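Side-chain contacts in glycerol-3-phosphate dehydrogenase [NAD(+)] (Dunaliella salina, PDB 6IUY), which converts dihydroxyacetone phosphate directly to glycerol, joining a probable NAD-dependent glycerol-3-phosphate dehydrogenase to a haloacid dehalogenase-like phosphatase domain: residues Gln490-Met495 and Ala518-Ser523; Ala447-Ala452 and Phe511-Gly516; Ala213-Pro218 and Ala237-Trp242; Ser209-Met214 and Asp222-Phe227; Ala280-Ala283 and Gly287-Phe290. All coordinates share one frame; numbering follows the deposited sequence.

Overall arrangement
The five contacts fall into the two halves of this di-domain enzyme. Interactions 3 and 4 lie in the phosphatase-like part, their centres about 4 Å apart; they share Ala213 and Met214, and the side chain of Asp210 in interaction 4 is about 4 Å from the bound magnesium ion. Interactions 1, 2 and 5 belong to the dehydrogenase part. Interactions 1 and 2 both use helix 514-526, have centres about 14 Å apart and reach the second subunit, and in interaction 1 the side chain of Leu520 is about 10 Å from bound dihydroxyacetone phosphate. Interaction 5 sits between the two groups, its centre about 26 Å from that of interaction 2 and about 29 Å from that of interaction 4.

Interaction 1. Residues Gln490-Met495 and Ala518-Ser523; sequences QGLSEM and ADLIAS
Between segments 490-495 and 518-523, on helices 481-502 and 514-526, the backbones come nearest at Leu492 and Leu520, CA atoms 7.7 Å apart. Leu520 forks its two methyls between two partners on the other helix. CD2 of Leu520 lies against Leu492 CB at 3.8 Å, with the Leu492 CD1 methyl slightly farther along. The other branch, Leu520 CD1, meets Met495 SD at 4.1 Å, where the two chains run past each other in opposite senses; a bend at the last Met495 torsion (chi3 60°) turns its CE methyl aside. The contact is buried and wholly apolar, helix-to-helix packing within the mostly helical C-terminal part of the dehydrogenase. On the far side of the first helix, Gln490 NE2 gives Glu494 OE1 a nearly straight 2.9 Å hydrogen bond (170°). Helix 454-477 packs beside both segments, through Leu463 and Lys464 on Met495 and Val467 on Leu520. Leu492 also touches Phe512 of the second subunit, and Ser523 borders the bound dihydroxyacetone phosphate.

Interaction 2. Residues Ala447-Ala452 and Phe511-Gly516; sequences AINLLA and FFESCG
Asn449 comes first along the strand, its amide carried out toward Glu513 by a CG placed opposite the backbone N (chi1 177°). Asn449 ND2 stops 2.8 Å from Glu513 OE2, yet the oxygen lies nearly in line with the CG-ND2 bond, between the two N-H directions, so neither hydrogen aims at it. The two side chains cross at about a right angle, with amide and carboxylate planes 53° apart. Strand 446-451, which carries this asparagine, is the last strand of the mixed sheet in the Rossmann-type, NAD-binding half of the dehydrogenase; Glu513 precedes helix 514-526 of the C-terminal, mostly helical half, so the contact bridges the two. Two residues on, Leu451 meets the aliphatic part of the same glutamate from the opposite direction, CD2 lying 3.6 Å from Glu513 CG. A bend at chi2 (-81°) in Glu513 lets its CG serve the leucine while the carboxylate turns to the asparagine. Replacing Glu513 by alanine takes away CG and the carboxylate, which would probably open a gap beside the Leu451 CD2 methyl and leave the Asn449 amide without the group it faces. Val425 of strand 422-427 touches both Leu451 and Glu513, and Arg489 of the second subunit packs on the glutamate too.

Interaction 3. Residues Ala213-Pro218 and Ala237-Trp242; sequences AMQGSP and ASQADW
Gln215 lays the end of its amide over the flat amide of Gln239, with the Gln215 NE2 nitrogen 3.4 Å from Gln239 CD and above its plane. The two planes are 46° apart and the chains cross at about a right angle. The nearest atoms are both donors, Gln215 NE2 and Gln239 NE2 at 3.2 Å, so as modelled the pair makes no hydrogen bond. One residue earlier, Met214 sends an extended chain toward the other segment. Its SD reaches Asp241 OD2 at 3.5 Å. That carboxylate oxygen has a stronger partner, accepting a hydrogen bond from the backbone N of Phe224 in strand 223-227, and this ties the loop before strand 242-244 to its neighbour in the sheet. The contact thus joins the end of helix 208-215 to the loop after helix 234-238, on the surface of the phosphatase-like domain. With one nitrogen above the other amide's plane, neither N-H is aimed at an acceptor across the contact, so the glutamines meet by van der Waals packing; the sulfur beside the carboxylate probably adds little more.

Interaction 4. Residues Ser209-Met214 and Asp222-Phe227; sequences SDLEAM and DAFICF
Leu211 and Asp210 bear on the ring of Phe224, which lies flat against their backbone. Leu211 CA sits over the ring face, 4.0 Å from its centroid and 23° off the normal, a CH-pi contact. Asp210 CB lies above the rim on the same side as Leu211 CA, 3.7 Å from Phe224 CE1. The Leu211 CD1 methyl reaches Phe224 CD2 at 3.7 Å, and Met214 CB backs the base of the side chain, 4.4 Å from Phe224 CB. Phe224 reaches the helix because its CG stands opposite the backbone N (chi1 166°). Helical segment 209-214 and strand 223-227 run nearly antiparallel (161°) with axes 7.7 Å apart, within one beta-alpha-beta unit. The carboxylate of Asp210 turns elsewhere, to a salt bridge with Lys185 and a hydrogen bond from Gly207 N, beside the magnesium ligands Asp41 and Asp206; the spacing of Asp206 and Asp210 fits motif IV of the haloacid dehalogenase family. One aspartate thus serves two chemistries: its CB packs on an apolar ring, while its carboxylate borders the metal site.

Interaction 5. Residues Ala280-Ala283 and Gly287-Phe290; sequences AEAA and GSVF
Ala282 against Ser288 and Phe290 is a short-range packing contact, in which the last turn of helix 266-282 is met by the loop that leads back toward the sheet. The backbones come closest at Ala283 and Ser288, with CA atoms 5.1 Å apart. Ser288 stands over the carbonyl of Ala282: its CB is 2.9 Å from Ala282 O, a tight fit. The hydroxyl is 3.2 Å from that same Ala282 O but at a poor angle, and instead Ser288 OG hydrogen-bonds Phe290 O at 2.8 Å, in the carbonyl plane and on a lone pair. Setting OG opposite the backbone N (chi1 171°) swings it forward to the phenylalanine and beside the Ala282 methyl, with OG and CB 3.4 Å apart. That methyl also meets the edge of the Phe290 ring, at CD2 (4.0 Å). With a valine in place of Ser288, the Phe290 carbonyl would probably lose its hydroxyl donor and the loop its internal brace. Phe290 goes on to pack on Val259 and on Leu436 and Leu440 of helix 431-441. The turn closes the helical part of a Rossmann-type beta-alpha-beta unit, strand 257-262, helix 266-282, strand 293-297, whose helix begins at the NAD-binding residues Ala266, Trp267 and Ala268.

Interaction 1. Residues Gln490-Met495 and Ala518-Ser523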
loop_
_atom_site.group_PDB
_atom_site.type_symbol
_atom_site.label_atom_id
_atom_site.label_comp_id
_atom_site.label_asym_id
_atom_site.label_seq_id
_atom_site.Cartn_x
_atom_site.Cartn_y
_atom_site.Cartn_z
ATOM N N GLN A 490 -1.876 -8.581 -9.365
ATOM C CA GLN A 490 -1.800 -9.935 -8.845
ATOM C C GLN A 490 -0.448 -10.182 -8.138
ATOM O O GLN A 490 -0.370 -10.828 -7.084
ATOM C CB GLN A 490 -2.007 -10.929 -9.974
ATOM C CG GLN A 490 -1.950 -12.389 -9.545
ATOM C CD GLN A 490 -3.130 -12.803 -8.671
ATOM O OE1 GLN A 490 -4.178 -12.146 -8.653
ATOM N NE2 GLN A 490 -2.960 -13.895 -7.940
ATOM N N GLY A 491 0.619 -9.651 -8.719
ATOM C CA GLY A 491 1.931 -9.801 -8.135
ATOM C C GLY A 491 2.009 -9.181 -6.765
ATOM O O GLY A 491 2.519 -9.788 -5.828
ATOM N N LEU A 492 1.514 -7.962 -6.637
ATOM C CA LEU A 492 1.551 -7.289 -5.349
ATOM C C LEU A 492 0.713 -8.063 -4.334
ATOM O O LEU A 492 1.095 -8.218 -3.166
ATOM C CB LEU A 492 1.055 -5.853 -5.488
ATOM C CG LEU A 492 1.107 -5.002 -4.227
ATOM C CD1 LEU A 492 2.518 -5.020 -3.656
ATOM C CD2 LEU A 492 0.651 -3.573 -4.545
ATOM N N SER A 493 -0.415 -8.589 -4.796
ATOM C CA SER A 493 -1.328 -9.315 -3.914
ATOM C C SER A 493 -0.709 -10.634 -3.445
ATOM O O SER A 493 -0.936 -11.071 -2.307
ATOM C CB SER A 493 -2.690 -9.532 -4.613
ATOM O OG SER A 493 -3.180 -10.848 -4.440
ATOM N N GLU A 494 0.097 -11.259 -4.298
ATOM C CA GLU A 494 0.762 -12.498 -3.892
ATOM C C GLU A 494 2.008 -12.241 -3.026
ATOM O O GLU A 494 2.339 -13.053 -2.182
ATOM C CB GLU A 494 1.145 -13.331 -5.103
ATOM C CG GLU A 494 -0.025 -13.919 -5.826
ATOM C CD GLU A 494 0.419 -14.883 -6.878
ATOM O OE1 GLU A 494 -0.342 -15.116 -7.848
ATOM O OE2 GLU A 494 1.553 -15.408 -6.730
ATOM N N MET A 495 2.688 -11.120 -3.240
ATOM C CA MET A 495 3.757 -10.708 -2.339
ATOM C C MET A 495 3.186 -10.609 -0.929
ATOM O O MET A 495 3.696 -11.228 0.017
ATOM C CB MET A 495 4.356 -9.370 -2.778
ATOM C CG MET A 495 5.253 -9.472 -4.017
ATOM S SD MET A 495 5.612 -7.869 -4.778
ATOM C CE MET A 495 6.448 -6.954 -3.471
ATOM N N ALA A 518 6.316 1.015 -4.559
ATOM C CA ALA A 518 7.248 1.826 -5.330
ATOM C C ALA A 518 8.291 0.944 -6.057
ATOM O O ALA A 518 8.482 1.048 -7.270
ATOM C CB ALA A 518 7.933 2.850 -4.430
ATOM N N ASP A 519 8.937 0.053 -5.323
ATOM C CA ASP A 519 9.986 -0.805 -5.892
ATOM C C ASP A 519 9.436 -1.691 -7.013
ATOM O O ASP A 519 10.073 -1.872 -8.048
ATOM C CB ASP A 519 10.612 -1.675 -4.791
ATOM C CG ASP A 519 11.945 -2.304 -5.211
ATOM O OD1 ASP A 519 12.421 -2.017 -6.340
ATOM O OD2 ASP A 519 12.522 -3.083 -4.402
ATOM N N LEU A 520 8.261 -2.268 -6.783
ATOM C CA LEU A 520 7.670 -3.200 -7.740
ATOM C C LEU A 520 7.424 -2.523 -9.096
ATOM O O LEU A 520 7.600 -3.128 -10.170
ATOM C CB LEU A 520 6.369 -3.764 -7.162
ATOM C CG LEU A 520 5.470 -4.591 -8.066
ATOM C CD1 LEU A 520 6.106 -5.933 -8.364
ATOM C CD2 LEU A 520 4.121 -4.773 -7.418
ATOM N N ILE A 521 7.057 -1.249 -9.032
ATOM C CA ILE A 521 6.718 -0.458 -10.209
ATOM C C ILE A 521 7.972 -0.074 -10.998
ATOM O O ILE A 521 8.084 -0.373 -12.196
ATOM C CB ILE A 521 5.947 0.814 -9.798
ATOM C CG1 ILE A 521 4.559 0.435 -9.272
ATOM C CG2 ILE A 521 5.824 1.794 -10.969
ATOM C CD1 ILE A 521 3.704 1.645 -8.825
ATOM N N ALA A 522 8.911 0.584 -10.317
ATOM C CA ALA A 522 10.189 0.961 -10.926
ATOM C C ALA A 522 10.867 -0.235 -11.547
ATOM O O ALA A 522 11.396 -0.143 -12.650
ATOM C CB ALA A 522 11.116 1.621 -9.894
ATOM N N SER A 523 10.852 -1.368 -10.856
ATOM C CA SER A 523 11.526 -2.556 -11.383
ATOM C C SER A 523 10.763 -3.227 -12.506
ATOM O O SER A 523 11.362 -3.911 -13.359
ATOM C CB SER A 523 11.776 -3.556 -10.258
ATOM O OG SER A 523 12.475 -2.889 -9.221
#

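Interaction 2. Residues Ala447-Ala452 and Phe511-Gly516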
loop_
_atom_site.group_PDB
_atom_site.type_symbol
_atom_site.label_atom_id
_atom_site.label_comp_id
_atom_site.label_asym_id
_atom_site.label_seq_id
_atom_site.Cartn_x
_atom_site.Cartn_y
_atom_site.Cartn_z
ATOM N N ALA A 447 16.120 10.286 0.050
ATOM C CA ALA A 447 15.352 10.418 1.292
ATOM C C ALA A 447 15.105 9.079 1.950
ATOM O O ALA A 447 14.706 8.096 1.300
ATOM C CB ALA A 447 14.020 11.119 1.037
ATOM N N ILE A 448 15.323 9.048 3.259
ATOM C CA ILE A 448 15.195 7.809 4.013
ATOM C C ILE A 448 14.001 7.848 4.958
ATOM O O ILE A 448 13.741 8.860 5.610
ATOM C CB ILE A 448 16.470 7.519 4.812
ATOM C CG1 ILE A 448 17.618 7.179 3.856
ATOM C CG2 ILE A 448 16.238 6.396 5.800
ATOM C CD1 ILE A 448 17.548 5.786 3.293
ATOM N N ASN A 449 13.289 6.729 5.016
ATOM C CA ASN A 449 12.152 6.542 5.896
ATOM C C ASN A 449 12.419 5.354 6.821
ATOM O O ASN A 449 12.654 4.238 6.338
ATOM C CB ASN A 449 10.889 6.326 5.041
ATOM C CG ASN A 449 9.651 6.049 5.862
ATOM O OD1 ASN A 449 9.545 6.457 7.020
ATOM N ND2 ASN A 449 8.691 5.351 5.254
ATOM N N LEU A 450 12.387 5.572 8.139
ATOM C CA LEU A 450 12.665 4.483 9.092
ATOM C C LEU A 450 11.415 3.689 9.443
ATOM O O LEU A 450 10.352 4.239 9.704
ATOM C CB LEU A 450 13.308 5.011 10.385
ATOM C CG LEU A 450 14.718 5.592 10.300
ATOM C CD1 LEU A 450 15.187 6.049 11.677
ATOM C CD2 LEU A 450 15.722 4.616 9.714
ATOM N N LEU A 451 11.564 2.375 9.453
ATOM C CA LEU A 451 10.449 1.478 9.651
ATOM C C LEU A 451 10.944 0.390 10.553
ATOM O O LEU A 451 12.114 0.029 10.469
ATOM C CB LEU A 451 9.973 0.882 8.333
ATOM C CG LEU A 451 8.724 1.429 7.670
ATOM C CD1 LEU A 451 8.810 2.915 7.581
ATOM C CD2 LEU A 451 8.610 0.814 6.287
ATOM N N ALA A 452 10.071 -0.154 11.396
ATOM C CA ALA A 452 10.481 -1.259 12.241
ATOM C C ALA A 452 10.318 -2.610 11.534
ATOM O O ALA A 452 10.919 -3.599 11.964
ATOM C CB ALA A 452 9.710 -1.238 13.531
ATOM N N PHE A 511 3.468 -2.338 2.583
ATOM C CA PHE A 511 3.365 -2.485 1.137
ATOM C C PHE A 511 3.170 -1.150 0.450
ATOM O O PHE A 511 3.427 -1.031 -0.739
ATOM C CB PHE A 511 2.240 -3.444 0.800
ATOM C CG PHE A 511 2.439 -4.791 1.398
ATOM C CD1 PHE A 511 3.273 -5.708 0.787
ATOM C CD2 PHE A 511 1.840 -5.127 2.606
ATOM C CE1 PHE A 511 3.481 -6.954 1.349
ATOM C CE2 PHE A 511 2.039 -6.369 3.171
ATOM C CZ PHE A 511 2.871 -7.279 2.547
ATOM N N PHE A 512 2.772 -0.139 1.215
ATOM C CA PHE A 512 2.553 1.204 0.688
ATOM C C PHE A 512 3.788 2.073 0.747
ATOM O O PHE A 512 3.806 3.166 0.194
ATOM C CB PHE A 512 1.406 1.892 1.446
ATOM C CG PHE A 512 0.073 1.233 1.218
ATOM C CD1 PHE A 512 -0.668 1.523 0.092
ATOM C CD2 PHE A 512 -0.416 0.303 2.107
ATOM C CE1 PHE A 512 -1.883 0.908 -0.138
ATOM C CE2 PHE A 512 -1.636 -0.320 1.882
ATOM C CZ PHE A 512 -2.363 -0.020 0.755
ATOM N N GLU A 513 4.825 1.595 1.423
ATOM C CA GLU A 513 6.067 2.352 1.508
ATOM C C GLU A 513 6.948 2.076 0.291
ATOM O O GLU A 513 6.651 1.218 -0.536
ATOM C CB GLU A 513 6.837 2.013 2.790
ATOM C CG GLU A 513 6.039 2.152 4.079
ATOM C CD GLU A 513 5.936 3.594 4.586
ATOM O OE1 GLU A 513 5.364 3.787 5.681
ATOM O OE2 GLU A 513 6.416 4.534 3.908
ATOM N N SER A 514 8.063 2.784 0.216
ATOM C CA SER A 514 8.936 2.686 -0.939
ATOM C C SER A 514 9.397 1.258 -1.238
ATOM O O SER A 514 9.586 0.904 -2.398
ATOM C CB SER A 514 10.154 3.597 -0.753
ATOM O OG SER A 514 10.986 3.528 -1.897
ATOM N N CYS A 515 9.574 0.443 -0.207
ATOM C CA CYS A 515 10.041 -0.934 -0.393
ATOM C C CYS A 515 8.998 -1.839 -1.047
ATOM O O CYS A 515 9.337 -2.912 -1.546
ATOM C CB CYS A 515 10.443 -1.549 0.953
ATOM S SG CYS A 515 9.121 -1.400 2.224
ATOM N N GLY A 516 7.733 -1.418 -1.028
ATOM C CA GLY A 516 6.646 -2.239 -1.535
ATOM C C GLY A 516 6.208 -1.853 -2.940
ATOM O O GLY A 516 6.835 -2.253 -3.920
#

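Interaction 3. Residues Ala213-Pro218 and Ala237-Trp242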
loop_
_atom_site.group_PDB
_atom_site.type_symbol
_atom_site.label_atom_id
_atom_site.label_comp_id
_atom_site.label_asym_id
_atom_site.label_seq_id
_atom_site.Cartn_x
_atom_site.Cartn_y
_atom_site.Cartn_z
ATOM N N ALA A 213 22.827 11.147 41.478
ATOM C CA ALA A 213 22.074 10.757 40.280
ATOM C C ALA A 213 22.170 9.267 40.003
ATOM O O ALA A 213 21.214 8.678 39.531
ATOM C CB ALA A 213 22.548 11.538 39.072
ATOM N N MET A 214 23.309 8.657 40.319
ATOM C CA MET A 214 23.491 7.214 40.165
ATOM C C MET A 214 23.187 6.407 41.425
ATOM O O MET A 214 22.485 5.394 41.367
ATOM C CB MET A 214 24.923 6.884 39.736
ATOM C CG MET A 214 25.166 5.376 39.796
ATOM S SD MET A 214 26.883 4.837 39.720
ATOM C CE MET A 214 26.717 3.104 40.183
ATOM N N GLN A 215 23.744 6.844 42.553
ATOM C CA GLN A 215 23.660 6.103 43.819
ATOM C C GLN A 215 22.270 6.081 44.456
ATOM O O GLN A 215 21.885 5.087 45.068
ATOM C CB GLN A 215 24.647 6.684 44.831
ATOM C CG GLN A 215 26.112 6.439 44.517
ATOM C CD GLN A 215 27.016 7.242 45.431
ATOM O OE1 GLN A 215 26.542 8.045 46.238
ATOM N NE2 GLN A 215 28.324 7.035 45.307
ATOM N N GLY A 216 21.530 7.181 44.344
ATOM C CA GLY A 216 20.160 7.217 44.833
ATOM C C GLY A 216 19.267 6.461 43.871
ATOM O O GLY A 216 19.121 6.855 42.719
ATOM N N SER A 217 18.691 5.359 44.321
ATOM C CA SER A 217 17.793 4.560 43.480
ATOM C C SER A 217 18.501 3.813 42.354
ATOM O O SER A 217 19.526 4.262 41.832
ATOM C CB SER A 217 16.689 5.441 42.877
ATOM O OG SER A 217 16.877 5.633 41.484
ATOM N N PRO A 218 17.934 2.660 41.976
ATOM C CA PRO A 218 18.434 1.751 40.943
ATOM C C PRO A 218 18.075 2.187 39.522
ATOM O O PRO A 218 18.760 1.793 38.578
ATOM C CB PRO A 218 17.750 0.429 41.292
ATOM C CG PRO A 218 16.447 0.843 41.908
ATOM C CD PRO A 218 16.730 2.129 42.647
ATOM N N ALA A 237 34.944 12.656 43.435
ATOM C CA ALA A 237 35.733 12.036 42.376
ATOM C C ALA A 237 35.998 10.555 42.657
ATOM O O ALA A 237 36.105 9.746 41.726
ATOM C CB ALA A 237 37.036 12.771 42.199
ATOM N N SER A 238 36.089 10.211 43.943
ATOM C CA SER A 238 36.505 8.879 44.392
ATOM C C SER A 238 35.495 7.787 44.076
ATOM O O SER A 238 35.877 6.680 43.702
ATOM C CB SER A 238 36.771 8.888 45.897
ATOM O OG SER A 238 37.484 10.051 46.272
ATOM N N GLN A 239 34.210 8.085 44.246
ATOM C CA GLN A 239 33.169 7.109 43.939
ATOM C C GLN A 239 32.683 7.227 42.483
ATOM O O GLN A 239 31.788 6.501 42.058
ATOM C CB GLN A 239 31.995 7.256 44.914
ATOM C CG GLN A 239 32.339 6.904 46.361
ATOM C CD GLN A 239 31.116 6.885 47.277
ATOM O OE1 GLN A 239 30.778 7.893 47.908
ATOM N NE2 GLN A 239 30.455 5.730 47.359
ATOM N N ALA A 240 33.289 8.133 41.720
ATOM C CA ALA A 240 32.930 8.307 40.316
ATOM C C ALA A 240 33.361 7.109 39.483
ATOM O O ALA A 240 34.360 6.446 39.786
ATOM C CB ALA A 240 33.550 9.580 39.762
ATOM N N ASP A 241 32.608 6.844 38.420
ATOM C CA ASP A 241 32.898 5.741 37.515
ATOM C C ASP A 241 34.029 6.087 36.563
ATOM O O ASP A 241 34.576 5.219 35.880
ATOM C CB ASP A 241 31.649 5.370 36.716
ATOM C CG ASP A 241 30.690 4.516 37.502
ATOM O OD1 ASP A 241 31.160 3.580 38.179
ATOM O OD2 ASP A 241 29.469 4.775 37.436
ATOM N N TRP A 242 34.377 7.364 36.520
ATOM C CA TRP A 242 35.369 7.838 35.572
ATOM C C TRP A 242 35.640 9.302 35.896
ATOM O O TRP A 242 34.716 10.104 35.963
ATOM C CB TRP A 242 34.858 7.644 34.134
ATOM C CG TRP A 242 35.805 8.025 33.039
ATOM C CD1 TRP A 242 37.084 8.470 33.174
ATOM C CD2 TRP A 242 35.541 7.989 31.627
ATOM N NE1 TRP A 242 37.636 8.717 31.937
ATOM C CE2 TRP A 242 36.709 8.432 30.973
ATOM C CE3 TRP A 242 34.433 7.628 30.856
ATOM C CZ2 TRP A 242 36.799 8.520 29.584
ATOM C CZ3 TRP A 242 34.523 7.723 29.485
ATOM C CH2 TRP A 242 35.700 8.160 28.860
#

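Interaction 4. Residues Ser209-Met214 and Asp222-Phe227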
loop_
_atom_site.group_PDB
_atom_site.type_symbol
_atom_site.label_atom_id
_atom_site.label_comp_id
_atom_site.label_asym_id
_atom_site.label_seq_id
_atom_site.Cartn_x
_atom_site.Cartn_y
_atom_site.Cartn_z
ATOM N N SER A 209 25.507 16.099 44.297
ATOM C CA SER A 209 24.184 15.945 43.697
ATOM C C SER A 209 24.280 15.069 42.447
ATOM O O SER A 209 23.332 14.366 42.102
ATOM C CB SER A 209 23.576 17.310 43.350
ATOM O OG SER A 209 24.431 18.045 42.486
ATOM N N ASP A 210 25.437 15.110 41.786
ATOM C CA ASP A 210 25.650 14.380 40.538
ATOM C C ASP A 210 25.932 12.905 40.803
ATOM O O ASP A 210 25.428 12.018 40.106
ATOM C CB ASP A 210 26.797 15.019 39.759
ATOM C CG ASP A 210 26.607 16.518 39.578
ATOM O OD1 ASP A 210 25.499 16.935 39.171
ATOM O OD2 ASP A 210 27.560 17.284 39.841
ATOM N N LEU A 211 26.748 12.649 41.820
ATOM C CA LEU A 211 26.990 11.295 42.289
ATOM C C LEU A 211 25.682 10.673 42.707
ATOM O O LEU A 211 25.434 9.489 42.480
ATOM C CB LEU A 211 27.962 11.294 43.462
ATOM C CG LEU A 211 28.146 9.945 44.149
ATOM C CD1 LEU A 211 28.826 8.985 43.190
ATOM C CD2 LEU A 211 28.951 10.111 45.428
ATOM N N GLU A 212 24.843 11.488 43.332
ATOM C CA GLU A 212 23.547 11.032 43.804
ATOM C C GLU A 212 22.699 10.508 42.645
ATOM O O GLU A 212 21.954 9.536 42.809
ATOM C CB GLU A 212 22.823 12.172 44.535
ATOM C CG GLU A 212 21.563 11.745 45.265
ATOM C CD GLU A 212 20.347 11.651 44.355
ATOM O OE1 GLU A 212 20.144 12.565 43.519
ATOM O OE2 GLU A 212 19.594 10.662 44.486
ATOM N N ALA A 213 22.827 11.147 41.478
ATOM C CA ALA A 213 22.074 10.757 40.280
ATOM C C ALA A 213 22.170 9.267 40.003
ATOM O O ALA A 213 21.214 8.678 39.531
ATOM C CB ALA A 213 22.548 11.538 39.072
ATOM N N MET A 214 23.309 8.657 40.319
ATOM C CA MET A 214 23.491 7.214 40.165
ATOM C C MET A 214 23.187 6.407 41.425
ATOM O O MET A 214 22.485 5.394 41.367
ATOM C CB MET A 214 24.923 6.884 39.736
ATOM C CG MET A 214 25.166 5.376 39.796
ATOM S SD MET A 214 26.883 4.837 39.720
ATOM C CE MET A 214 26.717 3.104 40.183
ATOM N N ASP A 222 23.325 5.110 34.867
ATOM C CA ASP A 222 24.009 3.828 34.775
ATOM C C ASP A 222 25.486 4.032 35.030
ATOM O O ASP A 222 26.200 3.102 35.389
ATOM C CB ASP A 222 23.760 3.179 33.417
ATOM C CG ASP A 222 22.305 2.779 33.233
ATOM O OD1 ASP A 222 21.871 1.822 33.908
ATOM O OD2 ASP A 222 21.589 3.427 32.437
ATOM N N ALA A 223 25.934 5.271 34.879
ATOM C CA ALA A 223 27.308 5.603 35.200
ATOM C C ALA A 223 27.459 7.092 35.497
ATOM O O ALA A 223 26.780 7.933 34.910
ATOM C CB ALA A 223 28.230 5.187 34.063
ATOM N N PHE A 224 28.347 7.404 36.434
ATOM C CA PHE A 224 28.666 8.780 36.758
ATOM C C PHE A 224 30.098 9.060 36.338
ATOM O O PHE A 224 31.020 8.366 36.746
ATOM C CB PHE A 224 28.451 9.048 38.256
ATOM C CG PHE A 224 29.050 10.332 38.748
ATOM C CD1 PHE A 224 28.880 11.510 38.049
ATOM C CD2 PHE A 224 29.770 10.362 39.931
ATOM C CE1 PHE A 224 29.439 12.703 38.514
ATOM C CE2 PHE A 224 30.326 11.547 40.401
ATOM C CZ PHE A 224 30.162 12.715 39.696
ATOM N N ILE A 225 30.255 10.055 35.475
ATOM C CA ILE A 225 31.554 10.567 35.084
ATOM C C ILE A 225 31.747 11.885 35.802
ATOM O O ILE A 225 30.943 12.817 35.632
ATOM C CB ILE A 225 31.669 10.781 33.556
ATOM C CG1 ILE A 225 31.634 9.439 32.816
ATOM C CG2 ILE A 225 32.927 11.576 33.219
ATOM C CD1 ILE A 225 31.514 9.567 31.319
ATOM N N CYS A 226 32.788 11.964 36.624
ATOM C CA CYS A 226 33.033 13.192 37.370
ATOM C C CYS A 226 33.958 14.100 36.588
ATOM O O CYS A 226 35.053 13.697 36.188
ATOM C CB CYS A 226 33.620 12.893 38.751
ATOM S SG CYS A 226 34.211 14.384 39.615
ATOM N N PHE A 227 33.509 15.327 36.368
ATOM C CA PHE A 227 34.308 16.320 35.665
ATOM C C PHE A 227 34.937 17.330 36.624
ATOM O O PHE A 227 34.272 18.253 37.106
ATOM C CB PHE A 227 33.453 17.046 34.637
ATOM C CG PHE A 227 34.193 18.091 33.870
ATOM C CD1 PHE A 227 34.954 17.747 32.760
ATOM C CD2 PHE A 227 34.116 19.421 34.244
ATOM C CE1 PHE A 227 35.623 18.718 32.049
ATOM C CE2 PHE A 227 34.778 20.394 33.540
ATOM C CZ PHE A 227 35.534 20.053 32.446
#

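Interaction 5. Residues Ala280-Ala283 and Gly287-Phe290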
loop_
_atom_site.group_PDB
_atom_site.type_symbol
_atom_site.label_atom_id
_atom_site.label_comp_id
_atom_site.label_asym_id
_atom_site.label_seq_id
_atom_site.Cartn_x
_atom_site.Cartn_y
_atom_site.Cartn_z
ATOM N N ALA A 280 32.285 11.840 4.707
ATOM C CA ALA A 280 33.103 13.003 4.434
ATOM C C ALA A 280 32.502 14.232 5.129
ATOM O O ALA A 280 33.233 15.106 5.585
ATOM C CB ALA A 280 33.239 13.231 2.946
ATOM N N GLU A 281 31.176 14.294 5.208
ATOM C CA GLU A 281 30.502 15.396 5.893
ATOM C C GLU A 281 30.714 15.279 7.398
ATOM O O GLU A 281 31.087 16.250 8.044
ATOM C CB GLU A 281 29.003 15.425 5.555
ATOM C CG GLU A 281 28.669 16.183 4.272
ATOM C CD GLU A 281 27.269 15.861 3.703
ATOM O OE1 GLU A 281 26.558 14.964 4.233
ATOM O OE2 GLU A 281 26.880 16.511 2.704
ATOM N N ALA A 282 30.520 14.080 7.944
ATOM C CA ALA A 282 30.632 13.872 9.383
ATOM C C ALA A 282 32.047 14.149 9.908
ATOM O O ALA A 282 32.214 14.578 11.055
ATOM C CB ALA A 282 30.204 12.442 9.757
ATOM N N ALA A 283 33.067 13.905 9.090
ATOM C CA ALA A 283 34.444 14.049 9.578
ATOM C C ALA A 283 34.903 15.503 9.617
ATOM O O ALA A 283 35.929 15.802 10.217
ATOM C CB ALA A 283 35.408 13.208 8.742
ATOM N N GLY A 287 33.510 15.567 16.735
ATOM C CA GLY A 287 33.273 14.231 17.260
ATOM C C GLY A 287 32.614 13.269 16.286
ATOM O O GLY A 287 31.719 12.535 16.677
ATOM N N SER A 288 33.071 13.265 15.032
ATOM C CA SER A 288 32.425 12.503 13.958
ATOM C C SER A 288 32.086 11.077 14.337
ATOM O O SER A 288 32.938 10.361 14.869
ATOM C CB SER A 288 33.317 12.465 12.718
ATOM O OG SER A 288 32.793 11.559 11.756
ATOM N N VAL A 289 30.854 10.652 14.050
ATOM C CA VAL A 289 30.490 9.268 14.326
ATOM C C VAL A 289 31.049 8.284 13.273
ATOM O O VAL A 289 30.972 7.068 13.476
ATOM C CB VAL A 289 28.956 9.094 14.431
ATOM C CG1 VAL A 289 28.300 9.244 13.083
ATOM C CG2 VAL A 289 28.609 7.737 15.031
ATOM N N PHE A 290 31.611 8.789 12.166
ATOM C CA PHE A 290 32.173 7.898 11.126
ATOM C C PHE A 290 33.639 8.188 10.765
ATOM O O PHE A 290 34.054 9.351 10.677
ATOM C CB PHE A 290 31.358 7.970 9.822
ATOM C CG PHE A 290 29.911 7.663 9.996
ATOM C CD1 PHE A 290 29.506 6.394 10.331
ATOM C CD2 PHE A 290 28.955 8.642 9.799
ATOM C CE1 PHE A 290 28.187 6.110 10.496
ATOM C CE2 PHE A 290 27.628 8.361 9.959
ATOM C CZ PHE A 290 27.242 7.099 10.311
#